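Local coordinates for chromosome partition protein Smc (Pyrococcus yayanosii, PDB 5XEI) that probably hydrolyses ATP with its ABC-type head domains to drive chromosome condensation and partitioning, at residues L157-L162 with L404-K409; E165-A170 with N363-T368; L231-I236 with R278-F283. One frame throughout, in Å; residues are numbered along the deposited sequence.

Contact 1: residues L157-L162 with L404-K409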
ATOM      1  N   LEU A 157      16.991  -6.407 -15.038  1.00 69.69           N
ATOM      2  CA  LEU A 157      15.936  -6.387 -14.033  1.00 62.98           C
ATOM      3  C   LEU A 157      16.458  -5.914 -12.686  1.00 62.31           C
ATOM      4  O   LEU A 157      15.743  -5.224 -11.969  1.00 67.23           O
ATOM      5  CB  LEU A 157      15.272  -7.761 -13.911  1.00 56.48           C
ATOM      6  CG  LEU A 157      13.839  -7.784 -14.466  1.00 59.67           C
ATOM      7  CD1 LEU A 157      13.235  -9.185 -14.565  1.00 52.39           C
ATOM      8  CD2 LEU A 157      12.940  -6.887 -13.642  1.00 66.37           C
ATOM      9  N   GLU A 158      17.708  -6.234 -12.337  1.00 65.42           N
ATOM     10  CA  GLU A 158      18.267  -5.757 -11.067  1.00 65.87           C
ATOM     11  C   GLU A 158      18.625  -4.265 -11.087  1.00 64.25           C
ATOM     12  O   GLU A 158      18.779  -3.653 -10.021  1.00 53.32           O
ATOM     13  CB  GLU A 158      19.504  -6.591 -10.708  1.00 68.73           C
ATOM     14  CG  GLU A 158      19.217  -8.039 -10.262  1.00 75.46           C
ATOM     15  CD  GLU A 158      20.495  -8.860 -10.013  1.00 81.81           C
ATOM     16  OE1 GLU A 158      20.414 -10.113 -10.000  1.00 75.90           O
ATOM     17  OE2 GLU A 158      21.577  -8.249  -9.850  1.00 85.98           O
ATOM     18  N   ARG A 159      18.766  -3.669 -12.273  1.00 67.37           N
ATOM     19  CA  ARG A 159      19.196  -2.282 -12.403  1.00 62.40           C
ATOM     20  C   ARG A 159      18.044  -1.281 -12.279  1.00 62.11           C
ATOM     21  O   ARG A 159      18.230  -0.191 -11.718  1.00 56.35           O
ATOM     22  CB  ARG A 159      19.919  -2.117 -13.743  1.00 58.16           C
ATOM     23  CG  ARG A 159      20.953  -1.015 -13.776  1.00 56.25           C
ATOM     24  CD  ARG A 159      21.904  -1.170 -14.977  1.00 67.00           C
ATOM     25  NE  ARG A 159      22.980  -2.148 -14.764  1.00 68.71           N
ATOM     26  CZ  ARG A 159      23.114  -3.300 -15.420  1.00 65.08           C
ATOM     27  NH1 ARG A 159      24.140  -4.093 -15.128  1.00 63.82           N
ATOM     28  NH2 ARG A 159      22.240  -3.659 -16.366  1.00 61.65           N
ATOM     29  N   ARG A 160      16.844  -1.645 -12.750  1.00 66.15           N
ATOM     30  CA  ARG A 160      15.700  -0.730 -12.749  1.00 60.20           C
ATOM     31  C   ARG A 160      15.381  -0.209 -11.360  1.00 57.80           C
ATOM     32  O   ARG A 160      15.132   0.990 -11.182  1.00 56.09           O
ATOM     33  CB  ARG A 160      14.466  -1.432 -13.315  1.00 60.42           C
ATOM     34  CG  ARG A 160      13.193  -0.581 -13.310  1.00 58.35           C
ATOM     35  CD  ARG A 160      12.039  -1.344 -13.916  1.00 62.25           C
ATOM     36  NE  ARG A 160      11.640  -2.503 -13.108  1.00 61.89           N
ATOM     37  CZ  ARG A 160      11.295  -2.443 -11.824  1.00 65.59           C
ATOM     38  NH1 ARG A 160      11.258  -1.279 -11.178  1.00 56.74           N
ATOM     39  NH2 ARG A 160      10.966  -3.551 -11.168  1.00 74.72           N
ATOM     40  N   GLN A 161      15.350  -1.110 -10.373  1.00 53.03           N
ATOM     41  CA  GLN A 161      14.862  -0.793  -9.034  1.00 52.29           C
ATOM     42  C   GLN A 161      15.505   0.453  -8.452  1.00 54.06           C
ATOM     43  O   GLN A 161      14.854   1.214  -7.729  1.00 50.61           O
ATOM     44  CB  GLN A 161      15.114  -1.971  -8.108  1.00 51.23           C
ATOM     45  CG  GLN A 161      14.320  -3.188  -8.471  1.00 77.13           C
ATOM     46  CD  GLN A 161      14.676  -3.745  -9.830  1.00 94.88           C
ATOM     47  OE1 GLN A 161      15.529  -3.191 -10.533  1.00103.35           O
ATOM     48  NE2 GLN A 161      13.983  -4.812 -10.241  1.00 82.30           N
ATOM     49  N   LEU A 162      16.784   0.675  -8.739  1.00 53.01           N
ATOM     50  CA  LEU A 162      17.401   1.897  -8.258  1.00 51.80           C
ATOM     51  C   LEU A 162      16.805   3.121  -8.942  1.00 44.77           C
ATOM     52  O   LEU A 162      16.655   4.173  -8.311  1.00 41.01           O
ATOM     53  CB  LEU A 162      18.912   1.842  -8.447  1.00 50.20           C
ATOM     54  CG  LEU A 162      19.562   3.149  -8.017  1.00 47.95           C
ATOM     55  CD1 LEU A 162      20.831   2.872  -7.312  1.00 57.02           C
ATOM     56  CD2 LEU A 162      19.854   3.996  -9.222  1.00 59.16           C
ATOM     57  N   LEU A 404      16.418  -2.995 -17.284  1.00 60.13           N
ATOM     58  CA  LEU A 404      17.012  -1.780 -17.824  1.00 58.47           C
ATOM     59  C   LEU A 404      18.473  -2.089 -18.125  1.00 58.26           C
ATOM     60  O   LEU A 404      19.242  -2.383 -17.208  1.00 60.27           O
ATOM     61  CB  LEU A 404      16.870  -0.635 -16.832  1.00 54.31           C
ATOM     62  CG  LEU A 404      17.748   0.598 -17.030  1.00 60.93           C
ATOM     63  CD1 LEU A 404      17.183   1.460 -18.149  1.00 56.27           C
ATOM     64  CD2 LEU A 404      17.865   1.384 -15.731  1.00 54.94           C
ATOM     65  N   GLU A 405      18.853  -2.045 -19.394  1.00 53.99           N
ATOM     66  CA  GLU A 405      20.204  -2.413 -19.761  1.00 55.69           C
ATOM     67  C   GLU A 405      20.975  -1.200 -20.246  1.00 53.56           C
ATOM     68  O   GLU A 405      20.408  -0.133 -20.496  1.00 51.15           O
ATOM     69  CB  GLU A 405      20.202  -3.493 -20.835  1.00 61.56           C
ATOM     70  CG  GLU A 405      21.483  -4.299 -20.829  1.00 64.64           C
ATOM     71  CD  GLU A 405      21.232  -5.683 -21.331  1.00 80.91           C
ATOM     72  OE1 GLU A 405      20.037  -6.060 -21.420  1.00 80.54           O
ATOM     73  OE2 GLU A 405      22.213  -6.393 -21.629  1.00 87.97           O
ATOM     74  N   ILE A 406      22.288  -1.398 -20.382  1.00 57.74           N
ATOM     75  CA  ILE A 406      23.219  -0.386 -20.859  1.00 52.41           C
ATOM     76  C   ILE A 406      23.951  -0.902 -22.088  1.00 55.96           C
ATOM     77  O   ILE A 406      24.282  -2.092 -22.174  1.00 54.00           O
ATOM     78  CB  ILE A 406      24.240  -0.017 -19.778  1.00 46.34           C
ATOM     79  CG1 ILE A 406      23.534   0.350 -18.495  1.00 50.68           C
ATOM     80  CG2 ILE A 406      25.066   1.150 -20.221  1.00 50.67           C
ATOM     81  CD1 ILE A 406      24.498   0.754 -17.418  1.00 48.16           C
ATOM     82  N   GLU A 407      24.221   0.005 -23.030  1.00 52.95           N
ATOM     83  CA  GLU A 407      25.106  -0.263 -24.154  1.00 52.88           C
ATOM     84  C   GLU A 407      26.015   0.932 -24.374  1.00 53.27           C
ATOM     85  O   GLU A 407      25.571   2.078 -24.281  1.00 53.29           O
ATOM     86  CB  GLU A 407      24.319  -0.568 -25.419  1.00 46.68           C
ATOM     87  CG  GLU A 407      23.718  -1.933 -25.364  1.00 52.01           C
ATOM     88  CD  GLU A 407      22.907  -2.265 -26.592  1.00 62.09           C
ATOM     89  OE1 GLU A 407      22.922  -1.454 -27.548  1.00 64.12           O
ATOM     90  OE2 GLU A 407      22.252  -3.336 -26.601  1.00 61.76           O
ATOM     91  N   ALA A 408      27.288   0.662 -24.660  1.00 50.45           N
ATOM     92  CA  ALA A 408      28.287   1.707 -24.830  1.00 54.54           C
ATOM     93  C   ALA A 408      29.058   1.484 -26.113  1.00 51.49           C
ATOM     94  O   ALA A 408      29.253   0.344 -26.546  1.00 50.94           O
ATOM     95  CB  ALA A 408      29.280   1.752 -23.665  1.00 51.28           C
ATOM     96  N   LYS A 409      29.500   2.588 -26.714  1.00 51.39           N
ATOM     97  CA  LYS A 409      30.394   2.547 -27.870  1.00 54.25           C
ATOM     98  C   LYS A 409      31.555   3.508 -27.650  1.00 54.23           C
ATOM     99  O   LYS A 409      31.374   4.735 -27.748  1.00 50.28           O
ATOM    100  CB  LYS A 409      29.673   2.888 -29.159  1.00 48.87           C
ATOM    101  CG  LYS A 409      30.515   2.615 -30.375  1.00 56.99           C
ATOM    102  CD  LYS A 409      29.835   3.135 -31.629  1.00 59.27           C
ATOM    103  CE  LYS A 409      30.530   2.710 -32.905  1.00 50.12           C
ATOM    104  NZ  LYS A 409      31.942   3.156 -32.938  1.00 66.08           N
TER
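Arg159 reaches out of helix 156-167 over the first residues of strand 404-409 and meets Leu404 and Ile406 with different parts of one side chain. Its CG stands anti to the backbone N, and a bend at chi3 (-81°) turns NE out of the line of the methylenes. The inner part lies against the peptide of Leu404, with Arg159 CB 3.5 Å from Leu404 O. Farther out, the same oxygen lies in the plane of the guanidinium, at its edge, and takes a weak hydrogen bond from Arg159 NH2, 3.4 Å long with an angle of 159° at the hydrogen. The side chain of Ile406 crosses that of Arg159 at about a right angle, and its CD1 touches Arg159 CD at 4.0 Å. Partners beyond the strand hold the guanidinium more firmly: NH1 bonds to Phe151 O, and the Phe151 ring adds a cation-pi contact.

Arg160 shows the other way an arginine can serve. Its CB rests 4.3 Å from Leu404 CB, but the remainder turns from the strand, NE in a hydrogen bond to Gly402 O and NH1 in a salt bridge with Asp164. Leu404 points its side chain at the helix and also touches Ile163, Leu369 and Leu391, while Glu405 faces away from the helix and pairs with Arg417. The short segment axes approach to 6.7 Å at 103°, which explains why contact is concentrated at the start of the strand and fades along it. A helix from the N-terminal part of the chain thus abuts the central strand of a three-stranded antiparallel sheet from the C-terminal part, an arrangement in keeping with the SMC head, an ABC-type ATPase built from both ends of the polypeptide.

Contact 2: residues E165-A170 with N363-T368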
ATOM      1  N   GLU A 165      13.614   4.029  -6.947  1.00 43.32           N
ATOM      2  CA  GLU A 165      14.031   4.849  -5.816  1.00 42.95           C
ATOM      3  C   GLU A 165      14.305   6.298  -6.226  1.00 44.80           C
ATOM      4  O   GLU A 165      13.711   7.235  -5.678  1.00 42.19           O
ATOM      5  CB  GLU A 165      15.258   4.209  -5.177  1.00 46.92           C
ATOM      6  CG  GLU A 165      14.951   2.860  -4.521  1.00 60.50           C
ATOM      7  CD  GLU A 165      16.104   2.329  -3.686  1.00 68.14           C
ATOM      8  OE1 GLU A 165      16.310   1.093  -3.659  1.00 71.40           O
ATOM      9  OE2 GLU A 165      16.809   3.161  -3.074  1.00 72.22           O
ATOM     10  N   ILE A 166      15.181   6.504  -7.211  1.00 39.88           N
ATOM     11  CA  ILE A 166      15.598   7.861  -7.545  1.00 44.71           C
ATOM     12  C   ILE A 166      14.401   8.692  -8.005  1.00 43.75           C
ATOM     13  O   ILE A 166      14.246   9.861  -7.630  1.00 40.11           O
ATOM     14  CB  ILE A 166      16.711   7.841  -8.610  1.00 46.12           C
ATOM     15  CG1 ILE A 166      17.933   7.044  -8.136  1.00 45.24           C
ATOM     16  CG2 ILE A 166      17.101   9.249  -8.976  1.00 44.64           C
ATOM     17  CD1 ILE A 166      18.306   7.278  -6.698  1.00 50.90           C
ATOM     18  N   SER A 167      13.547   8.098  -8.837  1.00 40.15           N
ATOM     19  CA  SER A 167      12.414   8.835  -9.369  1.00 44.02           C
ATOM     20  C   SER A 167      11.407   9.174  -8.286  1.00 46.51           C
ATOM     21  O   SER A 167      10.665  10.151  -8.435  1.00 48.05           O
ATOM     22  CB  SER A 167      11.741   8.043 -10.494  1.00 43.22           C
ATOM     23  OG  SER A 167      11.372   6.749 -10.070  1.00 50.49           O
ATOM     24  N   GLY A 168      11.386   8.413  -7.196  1.00 48.69           N
ATOM     25  CA  GLY A 168      10.514   8.731  -6.086  1.00 50.16           C
ATOM     26  C   GLY A 168       9.072   8.324  -6.277  1.00 56.20           C
ATOM     27  O   GLY A 168       8.179   8.951  -5.698  1.00 60.17           O
ATOM     28  N   ILE A 169       8.814   7.274  -7.061  1.00 54.83           N
ATOM     29  CA  ILE A 169       7.451   6.799  -7.282  1.00 54.55           C
ATOM     30  C   ILE A 169       6.797   6.200  -6.042  1.00 53.24           C
ATOM     31  O   ILE A 169       5.608   5.861  -6.087  1.00 56.48           O
ATOM     32  CB  ILE A 169       7.429   5.743  -8.401  1.00 51.49           C
ATOM     33  CG1 ILE A 169       8.391   4.599  -8.054  1.00 48.62           C
ATOM     34  CG2 ILE A 169       7.728   6.386  -9.748  1.00 48.02           C
ATOM     35  CD1 ILE A 169       8.335   3.421  -9.002  1.00 44.40           C
ATOM     36  N   ALA A 170       7.520   6.062  -4.933  1.00 51.71           N
ATOM     37  CA  ALA A 170       6.917   5.454  -3.748  1.00 55.42           C
ATOM     38  C   ALA A 170       5.683   6.223  -3.295  1.00 62.19           C
ATOM     39  O   ALA A 170       4.693   5.618  -2.860  1.00 63.14           O
ATOM     40  CB  ALA A 170       7.924   5.378  -2.610  1.00 40.21           C
ATOM     41  N   ASN A 363       4.669   8.314 -15.654  1.00 38.13           N
ATOM     42  CA  ASN A 363       5.233   9.586 -16.126  1.00 41.61           C
ATOM     43  C   ASN A 363       6.441  10.024 -15.301  1.00 40.93           C
ATOM     44  O   ASN A 363       7.468  10.441 -15.850  1.00 42.24           O
ATOM     45  CB  ASN A 363       4.189  10.699 -16.092  1.00 39.31           C
ATOM     46  CG  ASN A 363       3.070  10.480 -17.077  1.00 41.53           C
ATOM     47  OD1 ASN A 363       3.162   9.634 -17.957  1.00 50.22           O
ATOM     48  ND2 ASN A 363       1.995  11.229 -16.921  1.00 36.01           N
ATOM     49  N   VAL A 364       6.319   9.993 -13.975  1.00 38.48           N
ATOM     50  CA  VAL A 364       7.445  10.399 -13.150  1.00 38.06           C
ATOM     51  C   VAL A 364       8.620   9.483 -13.414  1.00 38.68           C
ATOM     52  O   VAL A 364       9.774   9.922 -13.462  1.00 34.87           O
ATOM     53  CB  VAL A 364       7.063  10.405 -11.659  1.00 43.67           C
ATOM     54  CG1 VAL A 364       8.176  11.019 -10.839  1.00 43.84           C
ATOM     55  CG2 VAL A 364       5.782  11.171 -11.441  1.00 46.68           C
ATOM     56  N   PHE A 365       8.347   8.196 -13.599  1.00 40.68           N
ATOM     57  CA  PHE A 365       9.434   7.266 -13.849  1.00 39.11           C
ATOM     58  C   PHE A 365      10.151   7.619 -15.140  1.00 39.34           C
ATOM     59  O   PHE A 365      11.382   7.757 -15.167  1.00 40.87           O
ATOM     60  CB  PHE A 365       8.912   5.837 -13.896  1.00 36.31           C
ATOM     61  CG  PHE A 365       9.965   4.836 -14.218  1.00 43.64           C
ATOM     62  CD1 PHE A 365      10.842   4.388 -13.236  1.00 47.42           C
ATOM     63  CD2 PHE A 365      10.107   4.350 -15.505  1.00 48.48           C
ATOM     64  CE1 PHE A 365      11.825   3.457 -13.536  1.00 44.84           C
ATOM     65  CE2 PHE A 365      11.091   3.406 -15.806  1.00 43.90           C
ATOM     66  CZ  PHE A 365      11.934   2.961 -14.824  1.00 42.25           C
ATOM     67  N   MET A 366       9.387   7.798 -16.220  1.00 36.58           N
ATOM     68  CA  MET A 366       9.995   8.055 -17.518  1.00 37.63           C
ATOM     69  C   MET A 366      10.719   9.390 -17.531  1.00 39.66           C
ATOM     70  O   MET A 366      11.817   9.496 -18.087  1.00 46.42           O
ATOM     71  CB  MET A 366       8.937   8.017 -18.613  1.00 44.14           C
ATOM     72  CG  MET A 366       8.181   6.720 -18.681  1.00 50.39           C
ATOM     73  SD  MET A 366       9.253   5.368 -19.194  1.00 56.23           S
ATOM     74  CE  MET A 366       9.905   6.058 -20.706  1.00 50.71           C
ATOM     75  N   ARG A 367      10.114  10.425 -16.943  1.00 36.92           N
ATOM     76  CA  ARG A 367      10.780  11.718 -16.848  1.00 34.07           C
ATOM     77  C   ARG A 367      12.118  11.570 -16.160  1.00 35.61           C
ATOM     78  O   ARG A 367      13.120  12.150 -16.588  1.00 36.74           O
ATOM     79  CB  ARG A 367       9.917  12.712 -16.081  1.00 40.25           C
ATOM     80  CG  ARG A 367      10.498  14.117 -16.072  1.00 36.94           C
ATOM     81  CD  ARG A 367      11.270  14.466 -14.806  1.00 33.21           C
ATOM     82  NE  ARG A 367      12.069  15.659 -15.043  1.00 40.63           N
ATOM     83  CZ  ARG A 367      12.248  16.659 -14.178  1.00 37.79           C
ATOM     84  NH1 ARG A 367      11.683  16.632 -12.990  1.00 36.10           N
ATOM     85  NH2 ARG A 367      12.983  17.713 -14.519  1.00 40.83           N
ATOM     86  N   THR A 368      12.145  10.810 -15.068  1.00 38.84           N
ATOM     87  CA  THR A 368      13.411  10.527 -14.414  1.00 39.58           C
ATOM     88  C   THR A 368      14.291   9.694 -15.320  1.00 35.19           C
ATOM     89  O   THR A 368      15.459  10.025 -15.545  1.00 37.42           O
ATOM     90  CB  THR A 368      13.172   9.800 -13.095  1.00 41.92           C
ATOM     91  OG1 THR A 368      12.273  10.563 -12.277  1.00 44.64           O
ATOM     92  CG2 THR A 368      14.487   9.595 -12.357  1.00 41.34           C
TER
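Thr368 turns OG1 anti to its own carbonyl carbon (chi1 -55°) and CG2 anti to its backbone N, so that both branches frame the CB of Ser167, which sets its OG between backbone N and carbonyl carbon (chi1 55°). Ser167 CB sits 3.1 Å from Thr368 OG1 and 3.7 Å from Thr368 CG2. The threonine hydroxyl is spent within its own helix, donating to Val364 O at 2.8 Å; that oxygen also accepts from Thr368 N, the two donors arriving from opposite faces of the carbonyl plane. Ser167 OG likewise looks homeward, to Ile163 O and Asp164 O, and lies near the plane of the Phe365 ring at its edge, 4.0 Å from CD1.

This is where helix 156-167 ends in a Schellman motif: Gly168, with positive phi, breaks the helix, and the chain starts anew into the long helix 170-246 of the predicted coiled coil. The turn leans on helix 321-383, the returning arm. An alanine in place of Thr368 would probably leave Val364 O without its second donor and open a gap beside Ser167 and the CG2 of Ile166. One turn earlier on helix 321-383, Val364 CG1 packs 3.6 Å from Ser167 O, and Ile169 brings CG2 to 4.3 Å from Phe365 CB, while Phe440 covers both Ile166 and Thr368.

Contact 3: residues L231-I236 with R278-F283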
ATOM      1  N   LEU A 231     -79.741 -11.895   4.592  1.00 74.67           N
ATOM      2  CA  LEU A 231     -80.557 -13.047   4.972  1.00 75.38           C
ATOM      3  C   LEU A 231     -81.345 -12.763   6.238  1.00 82.45           C
ATOM      4  O   LEU A 231     -82.434 -13.309   6.437  1.00 90.18           O
ATOM      5  CB  LEU A 231     -79.681 -14.287   5.174  1.00 72.26           C
ATOM      6  CG  LEU A 231     -80.216 -15.388   6.104  1.00 72.97           C
ATOM      7  CD1 LEU A 231     -81.383 -16.109   5.468  1.00 85.25           C
ATOM      8  CD2 LEU A 231     -79.160 -16.386   6.488  1.00 68.88           C
ATOM      9  N   LEU A 232     -80.841 -11.868   7.075  1.00 78.72           N
ATOM     10  CA  LEU A 232     -81.500 -11.626   8.343  1.00 81.78           C
ATOM     11  C   LEU A 232     -82.645 -10.621   8.214  1.00 89.96           C
ATOM     12  O   LEU A 232     -83.702 -10.814   8.827  1.00 94.56           O
ATOM     13  CB  LEU A 232     -80.459 -11.188   9.358  1.00 77.94           C
ATOM     14  CG  LEU A 232     -80.980 -10.618  10.649  1.00 79.07           C
ATOM     15  CD1 LEU A 232     -81.928 -11.602  11.252  1.00 87.41           C
ATOM     16  CD2 LEU A 232     -79.788 -10.571  11.502  1.00 78.76           C
ATOM     17  N   LEU A 233     -82.480  -9.559   7.420  1.00 84.87           N
ATOM     18  CA  LEU A 233     -83.601  -8.655   7.174  1.00 82.43           C
ATOM     19  C   LEU A 233     -84.787  -9.407   6.578  1.00 90.01           C
ATOM     20  O   LEU A 233     -85.929  -9.246   7.024  1.00 94.27           O
ATOM     21  CB  LEU A 233     -83.158  -7.513   6.263  1.00 80.30           C
ATOM     22  CG  LEU A 233     -82.230  -6.514   6.946  1.00 88.31           C
ATOM     23  CD1 LEU A 233     -81.647  -5.497   5.975  1.00 88.01           C
ATOM     24  CD2 LEU A 233     -82.995  -5.819   8.035  1.00 80.66           C
ATOM     25  N   GLY A 234     -84.527 -10.256   5.582  1.00 87.84           N
ATOM     26  CA  GLY A 234     -85.568 -11.149   5.105  1.00 90.25           C
ATOM     27  C   GLY A 234     -86.069 -12.097   6.178  1.00 92.49           C
ATOM     28  O   GLY A 234     -87.273 -12.345   6.279  1.00101.09           O
ATOM     29  N   GLU A 235     -85.158 -12.617   7.013  1.00 87.69           N
ATOM     30  CA  GLU A 235     -85.509 -13.613   8.029  1.00 93.24           C
ATOM     31  C   GLU A 235     -86.577 -13.137   9.017  1.00102.50           C
ATOM     32  O   GLU A 235     -87.059 -13.962   9.806  1.00106.59           O
ATOM     33  CB  GLU A 235     -84.268 -14.056   8.829  1.00 90.43           C
ATOM     34  CG  GLU A 235     -83.712 -15.461   8.511  1.00 89.83           C
ATOM     35  CD  GLU A 235     -82.581 -15.902   9.470  1.00 94.21           C
ATOM     36  OE1 GLU A 235     -82.197 -15.111  10.359  1.00 92.03           O
ATOM     37  OE2 GLU A 235     -82.069 -17.042   9.342  1.00 97.82           O
ATOM     38  N   ILE A 236     -86.953 -11.860   9.017  1.00 97.44           N
ATOM     39  CA  ILE A 236     -88.011 -11.367   9.899  1.00 97.18           C
ATOM     40  C   ILE A 236     -89.253 -10.970   9.120  1.00106.85           C
ATOM     41  O   ILE A 236     -90.363 -11.135   9.610  1.00110.33           O
ATOM     42  CB  ILE A 236     -87.530 -10.188  10.773  1.00 97.57           C
ATOM     43  CG1 ILE A 236     -86.101 -10.356  11.286  1.00 98.97           C
ATOM     44  CG2 ILE A 236     -88.494  -9.929  11.930  1.00107.32           C
ATOM     45  CD1 ILE A 236     -85.582  -9.013  11.744  1.00104.70           C
ATOM     46  N   ARG A 278     -83.808  -7.523  17.293  1.00 87.73           N
ATOM     47  CA  ARG A 278     -82.860  -6.855  18.164  1.00 85.79           C
ATOM     48  C   ARG A 278     -81.420  -7.202  17.805  1.00 91.51           C
ATOM     49  O   ARG A 278     -80.498  -6.435  18.107  1.00 90.91           O
ATOM     50  CB  ARG A 278     -83.193  -7.228  19.601  1.00 85.62           C
ATOM     51  CG  ARG A 278     -82.132  -6.981  20.599  1.00 83.67           C
ATOM     52  CD  ARG A 278     -81.969  -8.208  21.444  1.00 85.05           C
ATOM     53  NE  ARG A 278     -81.014  -7.918  22.489  1.00 87.81           N
ATOM     54  CZ  ARG A 278     -79.846  -8.526  22.631  1.00 94.58           C
ATOM     55  NH1 ARG A 278     -79.454  -9.483  21.800  1.00 90.42           N
ATOM     56  NH2 ARG A 278     -79.058  -8.145  23.608  1.00 96.85           N
ATOM     57  N   GLU A 279     -81.212  -8.334  17.131  1.00 90.33           N
ATOM     58  CA  GLU A 279     -79.880  -8.720  16.684  1.00 84.88           C
ATOM     59  C   GLU A 279     -79.250  -7.655  15.793  1.00 84.75           C
ATOM     60  O   GLU A 279     -78.034  -7.421  15.859  1.00 88.11           O
ATOM     61  CB  GLU A 279     -79.984 -10.046  15.943  1.00 85.76           C
ATOM     62  CG  GLU A 279     -78.782 -10.949  16.005  1.00 82.54           C
ATOM     63  CD  GLU A 279     -78.057 -10.958  14.688  1.00 89.09           C
ATOM     64  OE1 GLU A 279     -78.299 -10.009  13.923  1.00 91.23           O
ATOM     65  OE2 GLU A 279     -77.301 -11.910  14.400  1.00 87.00           O
ATOM     66  N   LEU A 280     -80.059  -7.002  14.960  1.00 79.67           N
ATOM     67  CA  LEU A 280     -79.561  -6.008  14.016  1.00 80.64           C
ATOM     68  C   LEU A 280     -79.449  -4.625  14.615  1.00 84.77           C
ATOM     69  O   LEU A 280     -78.823  -3.751  14.000  1.00 83.06           O
ATOM     70  CB  LEU A 280     -80.452  -5.898  12.785  1.00 80.42           C
ATOM     71  CG  LEU A 280     -80.814  -7.197  12.095  1.00 85.13           C
ATOM     72  CD1 LEU A 280     -82.021  -7.826  12.758  1.00 89.19           C
ATOM     73  CD2 LEU A 280     -81.066  -6.874  10.664  1.00 87.51           C
ATOM     74  N   LYS A 281     -80.059  -4.400  15.782  1.00 90.25           N
ATOM     75  CA  LYS A 281     -79.789  -3.183  16.538  1.00 93.60           C
ATOM     76  C   LYS A 281     -78.296  -3.023  16.797  1.00 89.73           C
ATOM     77  O   LYS A 281     -77.824  -1.904  17.031  1.00 92.00           O
ATOM     78  CB  LYS A 281     -80.579  -3.205  17.862  1.00 86.29           C
ATOM     79  CG  LYS A 281     -82.105  -3.381  17.686  1.00 95.03           C
ATOM     80  CD  LYS A 281     -82.862  -3.433  19.029  1.00 98.26           C
ATOM     81  CE  LYS A 281     -84.382  -3.590  18.848  1.00 88.25           C
ATOM     82  NZ  LYS A 281     -85.085  -3.751  20.157  1.00 81.60           N
ATOM     83  N   HIS A 282     -77.544  -4.118  16.711  1.00 82.02           N
ATOM     84  CA  HIS A 282     -76.135  -4.150  17.054  1.00 81.27           C
ATOM     85  C   HIS A 282     -75.235  -4.268  15.829  1.00 78.02           C
ATOM     86  O   HIS A 282     -74.017  -4.414  15.975  1.00 75.65           O
ATOM     87  CB  HIS A 282     -75.892  -5.298  18.034  1.00 80.67           C
ATOM     88  CG  HIS A 282     -76.830  -5.281  19.200  1.00 85.79           C
ATOM     89  ND1 HIS A 282     -77.210  -6.425  19.871  1.00 96.15           N
ATOM     90  CD2 HIS A 282     -77.471  -4.257  19.813  1.00 85.95           C
ATOM     91  CE1 HIS A 282     -78.041  -6.106  20.849  1.00 91.25           C
ATOM     92  NE2 HIS A 282     -78.216  -4.796  20.833  1.00 87.82           N
ATOM     93  N   PHE A 283     -75.794  -4.208  14.627  1.00 76.53           N
ATOM     94  CA  PHE A 283     -74.993  -4.116  13.417  1.00 75.24           C
ATOM     95  C   PHE A 283     -74.850  -2.659  13.014  1.00 81.13           C
ATOM     96  O   PHE A 283     -75.795  -1.876  13.136  1.00 84.38           O
ATOM     97  CB  PHE A 283     -75.611  -4.910  12.268  1.00 77.41           C
ATOM     98  CG  PHE A 283     -75.238  -6.367  12.266  1.00 72.22           C
ATOM     99  CD1 PHE A 283     -73.968  -6.772  11.910  1.00 65.73           C
ATOM    100  CD2 PHE A 283     -76.166  -7.328  12.607  1.00 69.95           C
ATOM    101  CE1 PHE A 283     -73.631  -8.102  11.906  1.00 59.70           C
ATOM    102  CE2 PHE A 283     -75.837  -8.654  12.596  1.00 65.70           C
ATOM    103  CZ  PHE A 283     -74.569  -9.044  12.241  1.00 69.38           C
TER
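Leu232 and Leu280 face each other with their CA atoms 8.2 Å apart, and the backbones run in opposite senses, Ile236 lying nearest to Arg278 at a CA separation of 10.7 Å. Segment 231-236 lies within helix 170-246, though the bond from Ile236 N to Leu233 O is weak. Across from it the chain has just left helix 261-278: residues 279-281 keep helical torsions without the regular bonds, and the turn is closed by short-range bonds such as Phe283 N to Leu280 O at 3.1 Å. The backbones stay well apart, and side chains bridge the gap.

Leu280 is the hub. With its CG anti to the carbonyl carbon (chi1 -50°) it points at the helix and meets Leu232 tip to tip. The fork of Leu280 receives Leu232 CG, which lies 3.7 Å from both CD1 and CD2 of Leu280, and Leu232 CD2 comes to 3.6 Å from Leu280 CG. Leu233 crosses Leu280 obliquely, bringing CD2 against Leu280 CD2. On the other branch, Ile236 slides past in the opposite direction and touches at 3.9 Å between its CD1 and Leu280 CD1. The polar end of Glu279 belongs to Lys276, its salt-bridge partner, in the preceding turn.

The cluster fastens the turn that follows helix 261-278 to helix 170-246, within ranges predicted to be coiled coil, and is consistent with the joint of the SMC arm. Ile236 also packs on Leu273 and Arg277 of helix 261-278, Leu231 turns to helix 298-315, Phe283 reaches back to Glu225 and Val229, and both Leu233 and Leu280 rest on Ile288 of the short helix 285-289.

Overall arrangement
Contacts 1 and 2 are neighbours and contact 3 is remote. The first two share helix 156-167, their centres 15 Å apart, and they touch where Arg160 CG packs 4.1 Å from Phe365 CZ; together they pack this helix against both the three-stranded sheet and helix 321-383. Contact 3 lies far out on the coiled coil, its centre about 106 Å from that of contact 1 and 96 Å from that of contact 2. Along the chain the three are nested: 231-236/278-283 inside 165-170/363-368, itself inside 157-162/404-409. All lie away from the predicted ATP site: contacts 1 and 2 lie where head meets arm, while contact 3 holds together a distant part of the arm.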